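Local coordinates for transcriptional regulator (Pyrococcus horikoshii, PDB 1UDD), which is of unknown function but belongs to the all-helical TENA/THI-4/PQQC family, as a TenA homologue, at residues H23-Q28 against M210-G215; V27-G32 against K157-W162; K38-V43 against K92-T97. One frame throughout, in Å; residues are numbered along the deposited sequence.

Interaction 1: residues H23-Q28 against M210-G215; sequences HPFVVQ and MAWRGG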
loop_
_atom_site.group_PDB
_atom_site.type_symbol
_atom_site.label_atom_id
_atom_site.label_comp_id
_atom_site.label_asym_id
_atom_site.label_seq_id
_atom_site.Cartn_x
_atom_site.Cartn_y
_atom_site.Cartn_z
ATOM N N HIS A 23 -21.154 -26.944 10.767
ATOM C CA HIS A 23 -20.631 -27.456 9.506
ATOM C C HIS A 23 -20.071 -28.865 9.707
ATOM O O HIS A 23 -19.340 -29.129 10.661
ATOM C CB HIS A 23 -19.540 -26.527 8.961
ATOM C CG HIS A 23 -19.237 -26.746 7.514
ATOM N ND1 HIS A 23 -18.426 -27.765 7.067
ATOM C CD2 HIS A 23 -19.683 -26.108 6.406
ATOM C CE1 HIS A 23 -18.387 -27.749 5.748
ATOM N NE2 HIS A 23 -19.141 -26.752 5.322
ATOM N N PRO A 24 -20.423 -29.793 8.809
ATOM C CA PRO A 24 -19.971 -31.186 8.865
ATOM C C PRO A 24 -18.480 -31.324 9.140
ATOM O O PRO A 24 -18.074 -32.066 10.034
ATOM C CB PRO A 24 -20.353 -31.719 7.493
ATOM C CG PRO A 24 -21.611 -30.987 7.222
ATOM C CD PRO A 24 -21.301 -29.577 7.650
ATOM N N PHE A 25 -17.666 -30.599 8.380
ATOM C CA PHE A 25 -16.222 -30.668 8.565
ATOM C C PHE A 25 -15.847 -30.320 10.000
ATOM O O PHE A 25 -15.067 -31.032 10.640
ATOM C CB PHE A 25 -15.511 -29.717 7.613
ATOM C CG PHE A 25 -14.043 -29.993 7.479
ATOM C CD1 PHE A 25 -13.557 -30.712 6.394
ATOM C CD2 PHE A 25 -13.148 -29.557 8.448
ATOM C CE1 PHE A 25 -12.206 -30.991 6.278
ATOM C CE2 PHE A 25 -11.791 -29.834 8.339
ATOM C CZ PHE A 25 -11.322 -30.550 7.252
ATOM N N VAL A 26 -16.405 -29.225 10.503
ATOM C CA VAL A 26 -16.127 -28.793 11.862
ATOM C C VAL A 26 -16.642 -29.828 12.867
ATOM O O VAL A 26 -15.895 -30.299 13.733
ATOM C CB VAL A 26 -16.792 -27.425 12.180
ATOM C CG1 VAL A 26 -16.694 -27.140 13.661
ATOM C CG2 VAL A 26 -16.107 -26.307 11.390
ATOM N N VAL A 27 -17.922 -30.173 12.749
ATOM C CA VAL A 27 -18.526 -31.137 13.657
ATOM C C VAL A 27 -17.768 -32.458 13.647
ATOM O O VAL A 27 -17.479 -33.027 14.700
ATOM C CB VAL A 27 -19.997 -31.406 13.300
ATOM C CG1 VAL A 27 -20.572 -32.453 14.240
ATOM C CG2 VAL A 27 -20.799 -30.125 13.399
ATOM N N GLN A 28 -17.426 -32.940 12.461
ATOM C CA GLN A 28 -16.716 -34.212 12.371
ATOM C C GLN A 28 -15.277 -34.152 12.856
ATOM O O GLN A 28 -14.753 -35.143 13.379
ATOM C CB GLN A 28 -16.763 -34.741 10.940
ATOM C CG GLN A 28 -18.111 -35.320 10.579
ATOM C CD GLN A 28 -18.143 -35.869 9.177
ATOM O OE1 GLN A 28 -17.175 -36.469 8.709
ATOM N NE2 GLN A 28 -19.265 -35.680 8.499
ATOM N N MET A 210 -15.090 -25.632 1.465
ATOM C CA MET A 210 -14.175 -26.089 0.432
ATOM C C MET A 210 -13.271 -27.189 0.973
ATOM O O MET A 210 -12.788 -28.033 0.216
ATOM C CB MET A 210 -13.349 -24.918 -0.110
ATOM C CG MET A 210 -12.268 -24.442 0.798
ATOM S SD MET A 210 -10.721 -25.240 0.456
ATOM C CE MET A 210 -9.681 -24.342 1.667
ATOM N N ALA A 211 -13.033 -27.178 2.281
ATOM C CA ALA A 211 -12.212 -28.210 2.892
ATOM C C ALA A 211 -13.042 -29.499 2.890
ATOM O O ALA A 211 -12.511 -30.598 2.781
ATOM C CB ALA A 211 -11.849 -27.818 4.312
ATOM N N TRP A 212 -14.356 -29.344 3.010
ATOM C CA TRP A 212 -15.271 -30.476 3.019
ATOM C C TRP A 212 -15.390 -31.050 1.608
ATOM O O TRP A 212 -15.410 -32.266 1.426
ATOM C CB TRP A 212 -16.648 -30.033 3.531
ATOM C CG TRP A 212 -17.665 -31.135 3.579
ATOM C CD1 TRP A 212 -18.769 -31.274 2.780
ATOM C CD2 TRP A 212 -17.663 -32.266 4.461
ATOM N NE1 TRP A 212 -19.450 -32.423 3.112
ATOM C CE2 TRP A 212 -18.792 -33.051 4.138
ATOM C CE3 TRP A 212 -16.816 -32.692 5.493
ATOM C CZ2 TRP A 212 -19.096 -34.242 4.811
ATOM C CZ3 TRP A 212 -17.121 -33.882 6.166
ATOM C CH2 TRP A 212 -18.252 -34.639 5.818
ATOM N N ARG A 213 -15.457 -30.164 0.618
ATOM C CA ARG A 213 -15.564 -30.566 -0.773
ATOM C C ARG A 213 -14.239 -31.035 -1.359
ATOM O O ARG A 213 -14.219 -31.772 -2.338
ATOM C CB ARG A 213 -16.106 -29.410 -1.607
ATOM C CG ARG A 213 -17.563 -29.102 -1.330
ATOM C CD ARG A 213 -18.052 -27.996 -2.240
ATOM N NE ARG A 213 -19.505 -27.859 -2.211
ATOM C CZ ARG A 213 -20.353 -28.831 -2.539
ATOM N NH1 ARG A 213 -19.894 -30.019 -2.919
ATOM N NH2 ARG A 213 -21.662 -28.611 -2.498
ATOM N N GLY A 214 -13.129 -30.615 -0.762
ATOM C CA GLY A 214 -11.833 -31.022 -1.279
ATOM C C GLY A 214 -11.586 -30.330 -2.605
ATOM O O GLY A 214 -10.956 -30.881 -3.509
ATOM N N GLY A 215 -12.099 -29.108 -2.709
ATOM C CA GLY A 215 -11.961 -28.317 -3.915
ATOM C C GLY A 215 -12.965 -27.184 -3.819
ATOM O O GLY A 215 -13.609 -27.077 -2.754
#
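The side chains of H23 and W212 both leave with CG anti to the backbone N (chi1 -163° and -180°), which carries the imidazole edge up to the indole. F25 adopts the same first torsion, and its phenyl ring reaches the turn at A211. H23 and W212 form an offset edge-to-face pair with planes at 85°, and H23 CE1 comes 3.6 Å from W212 CB. The imidazole nitrogens are engaged elsewhere: F25 N donates to H23 ND1 at 3.2 Å, close to the ring plane. H23 is thus the N-cap of helix 24-31, while its NE2 is hydrogen-bonded to E209, so both ring nitrogens have partners and the rotation of the ring is fixed. The contact joins the start of this short helix to the last turn of the long C-terminal helix 190-213 in the all-helical TenA fold. P24 lies over the six-membered ring of W212, its CB 3.8 Å from the centroid and almost on the ring normal, a CH-pi contact. A211 CB makes a second one over a face of F25, 4.0 Å from the centroid. Q28 runs extended beyond CG and brings its amide to the far end of the indole, the two planes nearly perpendicular, with Q28 NE2 3.0 Å from W212 CH2. K38 adds a cation-pi contact to the same indole.

Interaction 2: residues V27-G32 against K157-W162; sequences VQLYSG and KIYREW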
loop_
_atom_site.group_PDB
_atom_site.type_symbol
_atom_site.label_atom_id
_atom_site.label_comp_id
_atom_site.label_asym_id
_atom_site.label_seq_id
_atom_site.Cartn_x
_atom_site.Cartn_y
_atom_site.Cartn_z
ATOM N N VAL A 27 -17.922 -30.173 12.749
ATOM C CA VAL A 27 -18.526 -31.137 13.657
ATOM C C VAL A 27 -17.768 -32.458 13.647
ATOM O O VAL A 27 -17.479 -33.027 14.700
ATOM C CB VAL A 27 -19.997 -31.406 13.300
ATOM C CG1 VAL A 27 -20.572 -32.453 14.240
ATOM C CG2 VAL A 27 -20.799 -30.125 13.399
ATOM N N GLN A 28 -17.426 -32.940 12.461
ATOM C CA GLN A 28 -16.716 -34.212 12.371
ATOM C C GLN A 28 -15.277 -34.152 12.856
ATOM O O GLN A 28 -14.753 -35.143 13.379
ATOM C CB GLN A 28 -16.763 -34.741 10.940
ATOM C CG GLN A 28 -18.111 -35.320 10.579
ATOM C CD GLN A 28 -18.143 -35.869 9.177
ATOM O OE1 GLN A 28 -17.175 -36.469 8.709
ATOM N NE2 GLN A 28 -19.265 -35.680 8.499
ATOM N N LEU A 29 -14.643 -32.997 12.698
ATOM C CA LEU A 29 -13.260 -32.852 13.126
ATOM C C LEU A 29 -13.219 -32.930 14.645
ATOM O O LEU A 29 -12.359 -33.596 15.215
ATOM C CB LEU A 29 -12.680 -31.500 12.670
ATOM C CG LEU A 29 -11.165 -31.377 12.443
ATOM C CD1 LEU A 29 -10.822 -29.902 12.239
ATOM C CD2 LEU A 29 -10.378 -31.927 13.614
ATOM N N TYR A 30 -14.154 -32.248 15.299
ATOM C CA TYR A 30 -14.190 -32.232 16.754
ATOM C C TYR A 30 -14.742 -33.505 17.382
ATOM O O TYR A 30 -14.366 -33.858 18.495
ATOM C CB TYR A 30 -14.957 -31.000 17.263
ATOM C CG TYR A 30 -14.105 -29.739 17.308
ATOM C CD1 TYR A 30 -13.814 -29.014 16.146
ATOM C CD2 TYR A 30 -13.539 -29.312 18.508
ATOM C CE1 TYR A 30 -12.970 -27.891 16.185
ATOM C CE2 TYR A 30 -12.696 -28.200 18.558
ATOM C CZ TYR A 30 -12.412 -27.495 17.398
ATOM O OH TYR A 30 -11.545 -26.419 17.467
ATOM N N SER A 31 -15.620 -34.202 16.679
ATOM C CA SER A 31 -16.163 -35.441 17.230
ATOM C C SER A 31 -15.128 -36.550 17.058
ATOM O O SER A 31 -15.034 -37.452 17.884
ATOM C CB SER A 31 -17.451 -35.839 16.514
ATOM O OG SER A 31 -17.172 -36.224 15.178
ATOM N N GLY A 32 -14.350 -36.467 15.984
ATOM C CA GLY A 32 -13.324 -37.461 15.718
ATOM C C GLY A 32 -13.711 -38.340 14.552
ATOM O O GLY A 32 -13.026 -39.304 14.220
ATOM N N LYS A 157 -5.991 -38.773 18.386
ATOM C CA LYS A 157 -5.014 -37.912 19.057
ATOM C C LYS A 157 -4.599 -36.649 18.317
ATOM O O LYS A 157 -4.457 -35.589 18.932
ATOM C CB LYS A 157 -3.749 -38.701 19.411
ATOM C CG LYS A 157 -2.701 -37.875 20.164
ATOM C CD LYS A 157 -1.657 -38.760 20.833
ATOM C CE LYS A 157 -0.780 -37.960 21.792
ATOM N NZ LYS A 157 0.028 -38.817 22.717
ATOM N N ILE A 158 -4.385 -36.758 17.011
ATOM C CA ILE A 158 -3.975 -35.604 16.221
ATOM C C ILE A 158 -5.054 -34.524 16.266
ATOM O O ILE A 158 -4.750 -33.342 16.429
ATOM C CB ILE A 158 -3.687 -35.993 14.751
ATOM C CG1 ILE A 158 -2.403 -36.827 14.683
ATOM C CG2 ILE A 158 -3.529 -34.740 13.891
ATOM C CD1 ILE A 158 -1.994 -37.198 13.282
ATOM N N TYR A 159 -6.312 -34.935 16.125
ATOM C CA TYR A 159 -7.413 -33.990 16.179
ATOM C C TYR A 159 -7.472 -33.347 17.561
ATOM O O TYR A 159 -7.748 -32.155 17.684
ATOM C CB TYR A 159 -8.742 -34.687 15.895
ATOM C CG TYR A 159 -8.898 -35.190 14.489
ATOM C CD1 TYR A 159 -7.942 -34.916 13.514
ATOM C CD2 TYR A 159 -10.008 -35.949 14.126
ATOM C CE1 TYR A 159 -8.088 -35.392 12.212
ATOM C CE2 TYR A 159 -10.163 -36.427 12.830
ATOM C CZ TYR A 159 -9.201 -36.151 11.880
ATOM O OH TYR A 159 -9.331 -36.663 10.607
ATOM N N ARG A 160 -7.213 -34.131 18.605
ATOM C CA ARG A 160 -7.258 -33.590 19.960
ATOM C C ARG A 160 -6.176 -32.552 20.173
ATOM O O ARG A 160 -6.438 -31.487 20.725
ATOM C CB ARG A 160 -7.100 -34.688 21.013
ATOM C CG ARG A 160 -8.281 -35.633 21.147
ATOM C CD ARG A 160 -8.269 -36.299 22.518
ATOM N NE ARG A 160 -7.006 -36.980 22.787
ATOM C CZ ARG A 160 -6.678 -38.170 22.300
ATOM N NH1 ARG A 160 -7.521 -38.829 21.516
ATOM N NH2 ARG A 160 -5.499 -38.700 22.591
ATOM N N GLU A 161 -4.958 -32.863 19.752
ATOM C CA GLU A 161 -3.860 -31.927 19.913
ATOM C C GLU A 161 -4.250 -30.649 19.173
ATOM O O GLU A 161 -4.213 -29.553 19.730
ATOM C CB GLU A 161 -2.575 -32.503 19.308
ATOM C CG GLU A 161 -2.253 -33.932 19.732
ATOM C CD GLU A 161 -0.920 -34.423 19.176
ATOM O OE1 GLU A 161 0.136 -34.030 19.720
ATOM O OE2 GLU A 161 -0.930 -35.194 18.189
ATOM N N TRP A 162 -4.641 -30.815 17.914
ATOM C CA TRP A 162 -5.047 -29.702 17.067
ATOM C C TRP A 162 -6.082 -28.802 17.741
ATOM O O TRP A 162 -5.921 -27.585 17.792
ATOM C CB TRP A 162 -5.625 -30.233 15.751
ATOM C CG TRP A 162 -6.046 -29.147 14.821
ATOM C CD1 TRP A 162 -5.254 -28.468 13.938
ATOM C CD2 TRP A 162 -7.350 -28.571 14.720
ATOM N NE1 TRP A 162 -5.988 -27.501 13.292
ATOM C CE2 TRP A 162 -7.280 -27.541 13.754
ATOM C CE3 TRP A 162 -8.576 -28.822 15.357
ATOM C CZ2 TRP A 162 -8.393 -26.758 13.402
ATOM C CZ3 TRP A 162 -9.685 -28.043 15.007
ATOM C CH2 TRP A 162 -9.579 -27.022 14.036
#
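L29, Y159 and W162 carry this contact, in which helix 24-31 and helix 157-164 of the all-helical TenA fold cross steeply, their short segments at 105° with axes 9.5 Å apart. L29 has CG anti to the backbone N (chi1 -153°), and its two methyl groups divide between two aromatic rings. CD2 sits over a face of the phenol, 4.0 Å from the centroid of the Y159 ring, and CD1 lies over a face of the indole, 3.8 Å from the centroid of the six-membered ring of W162. Both are CH-pi contacts displaced toward the ring rim. The aromatic residues lie one helical turn apart, Y159 with CG beside its backbone N and W162 with CG anti to it, so that they receive the leucine between them. F39 of helix 36-63 packs edge-to-face with both rings, and Y159 OH is hydrogen-bonded to L34 O. The backbone takes part as well: L29 O approaches Y159 CD2 at 3.5 Å, and G32, at positive phi where the helix ends, meets the edge of the phenol. The Y30 and W162 side chains run about perpendicular, their ring planes at 71°, with Y30 CE1 3.5 Å from W162 CZ3.

Interaction 3: residues K38-V43 against K92-T97; sequences KFKFYV and KELDLT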
loop_
_atom_site.group_PDB
_atom_site.type_symbol
_atom_site.label_atom_id
_atom_site.label_comp_id
_atom_site.label_asym_id
_atom_site.label_seq_id
_atom_site.Cartn_x
_atom_site.Cartn_y
_atom_site.Cartn_z
ATOM N N LYS A 38 -9.580 -35.892 4.624
ATOM C CA LYS A 38 -10.145 -34.556 4.522
ATOM C C LYS A 38 -9.368 -33.579 5.387
ATOM O O LYS A 38 -9.231 -32.412 5.039
ATOM C CB LYS A 38 -11.621 -34.563 4.932
ATOM C CG LYS A 38 -12.497 -35.345 3.977
ATOM C CD LYS A 38 -13.966 -35.141 4.254
ATOM C CE LYS A 38 -14.782 -35.573 3.044
ATOM N NZ LYS A 38 -16.239 -35.294 3.208
ATOM N N PHE A 39 -8.853 -34.059 6.512
ATOM C CA PHE A 39 -8.082 -33.207 7.412
ATOM C C PHE A 39 -6.785 -32.808 6.724
ATOM O O PHE A 39 -6.366 -31.650 6.795
ATOM C CB PHE A 39 -7.782 -33.946 8.723
ATOM C CG PHE A 39 -7.108 -33.098 9.771
ATOM C CD1 PHE A 39 -7.702 -31.925 10.228
ATOM C CD2 PHE A 39 -5.894 -33.492 10.329
ATOM C CE1 PHE A 39 -7.103 -31.154 11.229
ATOM C CE2 PHE A 39 -5.281 -32.735 11.330
ATOM C CZ PHE A 39 -5.893 -31.555 11.784
ATOM N N LYS A 40 -6.152 -33.763 6.046
ATOM C CA LYS A 40 -4.909 -33.466 5.349
ATOM C C LYS A 40 -5.130 -32.420 4.262
ATOM O O LYS A 40 -4.296 -31.542 4.083
ATOM C CB LYS A 40 -4.301 -34.735 4.747
ATOM C CG LYS A 40 -3.809 -35.719 5.788
ATOM C CD LYS A 40 -3.216 -36.949 5.126
ATOM C CE LYS A 40 -2.927 -38.048 6.129
ATOM N NZ LYS A 40 -2.306 -39.229 5.452
ATOM N N PHE A 41 -6.242 -32.506 3.536
ATOM C CA PHE A 41 -6.515 -31.520 2.489
ATOM C C PHE A 41 -6.633 -30.127 3.116
ATOM O O PHE A 41 -6.146 -29.135 2.562
ATOM C CB PHE A 41 -7.817 -31.841 1.764
ATOM C CG PHE A 41 -8.123 -30.894 0.651
ATOM C CD1 PHE A 41 -7.554 -31.072 -0.609
ATOM C CD2 PHE A 41 -8.946 -29.795 0.867
ATOM C CE1 PHE A 41 -7.803 -30.162 -1.645
ATOM C CE2 PHE A 41 -9.199 -28.882 -0.152
ATOM C CZ PHE A 41 -8.626 -29.064 -1.415
ATOM N N TYR A 42 -7.300 -30.077 4.266
ATOM C CA TYR A 42 -7.492 -28.843 5.013
ATOM C C TYR A 42 -6.151 -28.310 5.515
ATOM O O TYR A 42 -5.797 -27.155 5.244
ATOM C CB TYR A 42 -8.450 -29.096 6.193
ATOM C CG TYR A 42 -8.431 -28.035 7.275
ATOM C CD1 TYR A 42 -8.894 -26.735 7.031
ATOM C CD2 TYR A 42 -7.926 -28.326 8.538
ATOM C CE1 TYR A 42 -8.846 -25.754 8.026
ATOM C CE2 TYR A 42 -7.870 -27.359 9.535
ATOM C CZ TYR A 42 -8.329 -26.076 9.271
ATOM O OH TYR A 42 -8.230 -25.123 10.252
ATOM N N VAL A 43 -5.400 -29.141 6.239
ATOM C CA VAL A 43 -4.107 -28.703 6.753
ATOM C C VAL A 43 -3.261 -28.150 5.611
ATOM O O VAL A 43 -2.652 -27.085 5.734
ATOM C CB VAL A 43 -3.343 -29.855 7.461
ATOM C CG1 VAL A 43 -1.918 -29.408 7.804
ATOM C CG2 VAL A 43 -4.070 -30.255 8.743
ATOM N N LYS A 92 4.027 -33.358 9.881
ATOM C CA LYS A 92 4.793 -34.577 10.083
ATOM C C LYS A 92 3.883 -35.717 10.531
ATOM O O LYS A 92 3.855 -36.780 9.903
ATOM C CB LYS A 92 5.906 -34.349 11.110
ATOM C CG LYS A 92 6.807 -35.571 11.304
ATOM C CD LYS A 92 8.123 -35.234 12.008
ATOM C CE LYS A 92 9.108 -36.406 11.925
ATOM N NZ LYS A 92 10.423 -36.111 12.574
ATOM N N GLU A 93 3.136 -35.494 11.611
ATOM C CA GLU A 93 2.218 -36.503 12.122
ATOM C C GLU A 93 1.332 -37.049 11.002
ATOM O O GLU A 93 0.882 -38.192 11.065
ATOM C CB GLU A 93 1.317 -35.914 13.212
ATOM C CG GLU A 93 2.046 -35.311 14.386
ATOM C CD GLU A 93 1.098 -34.659 15.374
ATOM O OE1 GLU A 93 0.217 -33.885 14.939
ATOM O OE2 GLU A 93 1.232 -34.910 16.591
ATOM N N LEU A 94 1.079 -36.233 9.982
ATOM C CA LEU A 94 0.234 -36.647 8.855
ATOM C C LEU A 94 1.034 -37.165 7.655
ATOM O O LEU A 94 0.481 -37.351 6.571
ATOM C CB LEU A 94 -0.657 -35.478 8.396
ATOM C CG LEU A 94 -1.710 -34.909 9.359
ATOM C CD1 LEU A 94 -2.265 -33.596 8.799
ATOM C CD2 LEU A 94 -2.825 -35.918 9.565
ATOM N N ASP A 95 2.330 -37.404 7.855
ATOM C CA ASP A 95 3.200 -37.886 6.780
ATOM C C ASP A 95 3.202 -36.922 5.607
ATOM O O ASP A 95 3.026 -37.327 4.455
ATOM C CB ASP A 95 2.761 -39.266 6.282
ATOM C CG ASP A 95 2.911 -40.336 7.335
ATOM O OD1 ASP A 95 4.032 -40.484 7.872
ATOM O OD2 ASP A 95 1.909 -41.028 7.622
ATOM N N LEU A 96 3.379 -35.643 5.915
ATOM C CA LEU A 96 3.442 -34.592 4.909
ATOM C C LEU A 96 4.627 -33.732 5.283
ATOM O O LEU A 96 5.090 -33.778 6.428
ATOM C CB LEU A 96 2.165 -33.749 4.922
ATOM C CG LEU A 96 0.908 -34.479 4.455
ATOM C CD1 LEU A 96 -0.341 -33.648 4.739
ATOM C CD2 LEU A 96 1.050 -34.778 2.969
ATOM N N THR A 97 5.129 -32.963 4.326
ATOM C CA THR A 97 6.272 -32.086 4.573
ATOM C C THR A 97 5.906 -30.657 4.172
ATOM O O THR A 97 5.007 -30.450 3.358
ATOM C CB THR A 97 7.508 -32.513 3.738
ATOM O OG1 THR A 97 7.248 -32.264 2.355
ATOM C CG2 THR A 97 7.801 -33.993 3.925
#
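A Schellman motif ends helix 82-93, and the leucines on either side of its C-prime residue D95 pack against helix 36-63. D95 has positive phi; D95 N bonds back to K92 O at 2.6 Å, and L96 N closes the motif on L91 O. The reversal directs the CB atoms of both L94 and L96 toward the facing helix. L94, with CG anti to its carbonyl carbon (chi1 -64°), loses more surface here than any other residue. Its CD1 meets V43 tip to tip, with L94 CD1 3.8 Å from V43 CG2, and also touches F39, 3.9 Å from F39 CD2. V43 CG2 lies over the centre of one F39 face, so methyl and ring together receive the leucine tip. K40 takes the opposite course alongside L94: its chain is extended beyond CG, and the aliphatic part slides past the leucine with K40 CG 3.9 Å from L94 CD2. This brings K40 NZ to 3.5 Å from L94 O and 5.1 Å from D95 OD2, where the negative helix end and the carboxylate would probably favour the charged lysine; E37 offers a further, long and weak ion pair. L96 CD1 adds a looser contact to K40 CB, at 4.1 Å. Around this site, I158 of helix 157-164 packs on both F39 and L94, while L90 and L91 of helix 82-93 continue the packing against V43.

In the fold
Interactions 1 and 2 use overlapping parts of helix 24-31: its capped start faces the end of helix 190-213, and its last turn faces helix 157-164. Interaction 3 belongs to the next helix, 36-63, which touches both, through K38 and Y42 toward residues 23-28 and 210-215, and through F39 toward Y159 and W162. The centres lie about 13 to 15 Å apart. Interactions 2 and 3 are buried, interaction 1 only partly so. Their chemistry differs: interaction 1 gathers an imidazole, a proline and an amide round one indole, interaction 2 is leucine among aromatic rings, and interaction 3 is aliphatic with a lysine alongside. None has a hydrogen bond between its two segments.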